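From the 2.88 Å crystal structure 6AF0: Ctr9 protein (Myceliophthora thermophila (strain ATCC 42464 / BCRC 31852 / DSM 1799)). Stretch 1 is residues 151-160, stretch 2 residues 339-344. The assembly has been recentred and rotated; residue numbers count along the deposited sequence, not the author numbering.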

# COMPACT_ATOMS: atom_id res chain seq x y z
N LEU A 151 -1.33 -30.92 34.78
CA LEU A 151 -0.75 -29.63 34.37
C LEU A 151 0.50 -29.80 33.51
O LEU A 151 0.58 -29.28 32.39
CB LEU A 151 -0.37 -28.78 35.59
CG LEU A 151 -1.49 -28.10 36.41
CD1 LEU A 151 -0.85 -27.36 37.57
CD2 LEU A 151 -2.39 -27.17 35.59
N LEU A 152 1.48 -30.52 34.03
CA LEU A 152 2.69 -30.79 33.29
C LEU A 152 2.47 -31.44 31.92
O LEU A 152 3.23 -31.20 30.98
CB LEU A 152 3.60 -31.68 34.11
CG LEU A 152 4.08 -31.14 35.46
CD1 LEU A 152 4.85 -32.22 36.17
CD2 LEU A 152 4.99 -29.96 35.27
N LYS A 153 1.47 -32.29 31.81
CA LYS A 153 1.15 -32.92 30.53
C LYS A 153 0.41 -31.91 29.66
O LYS A 153 0.64 -31.83 28.47
CB LYS A 153 0.29 -34.18 30.76
CG LYS A 153 0.71 -35.41 29.93
CD LYS A 153 0.36 -36.75 30.59
CE LYS A 153 -1.09 -36.80 31.03
NZ LYS A 153 -1.51 -38.12 31.57
N ALA A 154 -0.46 -31.12 30.27
CA ALA A 154 -1.29 -30.19 29.52
C ALA A 154 -0.47 -29.11 28.84
O ALA A 154 -0.81 -28.69 27.74
CB ALA A 154 -2.31 -29.54 30.42
N SER A 155 0.59 -28.66 29.51
CA SER A 155 1.47 -27.62 28.94
C SER A 155 2.23 -28.10 27.68
O SER A 155 2.55 -27.30 26.79
CB SER A 155 2.46 -27.13 29.99
OG SER A 155 3.32 -26.13 29.46
N LEU A 156 2.47 -29.40 27.60
CA LEU A 156 3.11 -30.01 26.43
C LEU A 156 2.22 -30.17 25.19
O LEU A 156 2.70 -30.52 24.12
CB LEU A 156 3.69 -31.36 26.80
CG LEU A 156 4.86 -31.31 27.77
CD1 LEU A 156 5.30 -32.72 28.20
CD2 LEU A 156 6.03 -30.57 27.15
N GLN A 157 0.92 -29.93 25.33
CA GLN A 157 0.02 -30.01 24.19
C GLN A 157 0.41 -28.89 23.24
O GLN A 157 0.50 -27.76 23.68
CB GLN A 157 -1.43 -29.87 24.65
CG GLN A 157 -1.95 -31.09 25.41
CD GLN A 157 -2.71 -32.09 24.54
OE1 GLN A 157 -2.38 -32.32 23.36
NE2 GLN A 157 -3.74 -32.70 25.12
N PRO A 158 0.66 -29.20 21.96
CA PRO A 158 1.14 -28.11 21.13
C PRO A 158 0.03 -27.12 20.94
O PRO A 158 -1.11 -27.42 21.25
CB PRO A 158 1.48 -28.80 19.79
CG PRO A 158 1.41 -30.27 20.05
CD PRO A 158 0.38 -30.39 21.14
N SER A 159 0.36 -25.93 20.48
CA SER A 159 -0.66 -24.93 20.28
C SER A 159 -1.61 -25.45 19.23
O SER A 159 -1.18 -25.96 18.18
CB SER A 159 -0.09 -23.60 19.80
OG SER A 159 -1.11 -22.85 19.15
N SER A 160 -2.90 -25.34 19.51
CA SER A 160 -3.87 -25.68 18.50
C SER A 160 -3.95 -24.50 17.54
O SER A 160 -3.55 -23.38 17.86
CB SER A 160 -5.21 -26.08 19.11
OG SER A 160 -5.81 -27.12 18.34
N TYR A 339 14.42 -27.28 26.81
CA TYR A 339 13.96 -27.51 28.20
C TYR A 339 12.63 -26.88 28.61
O TYR A 339 12.43 -26.59 29.78
CB TYR A 339 15.06 -27.05 29.16
CG TYR A 339 16.23 -28.00 29.28
CD1 TYR A 339 16.11 -29.36 28.97
CD2 TYR A 339 17.46 -27.57 29.74
CE1 TYR A 339 17.17 -30.23 29.10
CE2 TYR A 339 18.52 -28.44 29.87
CZ TYR A 339 18.37 -29.77 29.54
OH TYR A 339 19.42 -30.63 29.68
N THR A 340 11.70 -26.71 27.68
CA THR A 340 10.51 -25.90 27.96
C THR A 340 9.19 -26.65 27.90
O THR A 340 8.92 -27.35 26.93
CB THR A 340 10.38 -24.74 26.96
OG1 THR A 340 11.66 -24.17 26.74
CG2 THR A 340 9.50 -23.68 27.53
N ASP A 341 8.36 -26.44 28.91
CA ASP A 341 7.00 -26.95 28.92
C ASP A 341 6.12 -26.09 28.01
O ASP A 341 5.07 -26.53 27.55
CB ASP A 341 6.43 -26.92 30.36
CG ASP A 341 7.12 -27.92 31.33
OD1 ASP A 341 6.82 -29.14 31.27
OD2 ASP A 341 7.91 -27.47 32.19
N VAL A 342 6.55 -24.86 27.78
CA VAL A 342 5.75 -23.80 27.17
C VAL A 342 6.06 -23.60 25.70
O VAL A 342 7.21 -23.46 25.31
CB VAL A 342 6.03 -22.45 27.88
CG1 VAL A 342 5.05 -21.36 27.44
CG2 VAL A 342 5.95 -22.61 29.39
N ASN A 343 5.03 -23.53 24.87
CA ASN A 343 5.24 -23.34 23.43
C ASN A 343 5.78 -21.94 23.11
O ASN A 343 6.71 -21.79 22.30
CB ASN A 343 3.95 -23.61 22.65
CG ASN A 343 3.44 -25.04 22.84
OD1 ASN A 343 4.21 -26.01 22.87
ND2 ASN A 343 2.13 -25.16 23.00
N ALA A 344 5.21 -20.93 23.75
CA ALA A 344 5.60 -19.52 23.53
C ALA A 344 7.10 -19.35 23.62
O ALA A 344 7.71 -18.66 22.78
CB ALA A 344 4.91 -18.60 24.53

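Two side-chain-to-backbone hydrogen bonds join residues 155 and 157 to the loop and helix start of residues 339-344, nearly two hundred positions further along the same chain. The shorter is donated by the hydroxyl of Ser155, whose OG lies 2.6 Å from the carbonyl O of Asp341. The CA-to-CB bond of Ser155 points toward the second stretch, and its t rotamer (chi1 -180°) brings OG onto the Asp341 carbonyl and to 3.3 Å from Asp341 CB.

The second bond runs in the other direction. Asn343 ND2 donates to Gln157 O over 3.1 Å, with an N-H...O angle of 167°, close to linear. Asn343 also points its CA-to-CB bond toward the first stretch, and its m rotamer carries the amide to the backbone beyond the helical segment. Gln157 takes part through its main chain: its CA-to-CB bond points away, and its NE2 is hydrogen-bonded elsewhere in the structure.

Not every close polar pair is favourable. Ser155 O and Asp341 O approach to 2.7 Å, although both are acceptors; this crowding sits beside the short serine bond, so the same carbonyl of Asp341 has one attractive and one unfavourable neighbour. Likewise Ser159 N lies 3.2 Å from Asn343 ND2, but both are donors and no hydrogen bond links them. The amide of Asn343 also lies against the Pro158-Ser159 peptide, with ND2 3.5 Å from Pro158 C, while its hydrogen bond is made to Gln157 O.

Around these bonds the packing is modest, and the two stretches together bury 316 Å². Asp341 has the largest covered area, 87 Å², and its CA comes within 5.5 Å of the CA of Leu156. Its carboxylate makes no hydrogen bond to the first stretch; OD1 lies 4.1 Å from Leu152 O, and 4.5 Å from Leu152 CD2 and 4.4 Å from Leu156 CD2. Both leucines adopt the mt rotamer, and the end of each side chain comes nearer to the second stretch than its CA-to-CB direction would suggest. For Leu156, whose CA-to-CB bond points away, this also brings CD2 to 4.3 Å from Thr340 O. Val342, at the N-cap position of the following helix, contributes little: its CA-to-CB bond points away, and its CG2 remains 4.4 Å from Ser155 OG. At the margin, Ser159 CB lies 4.2 Å from Asn343 ND2.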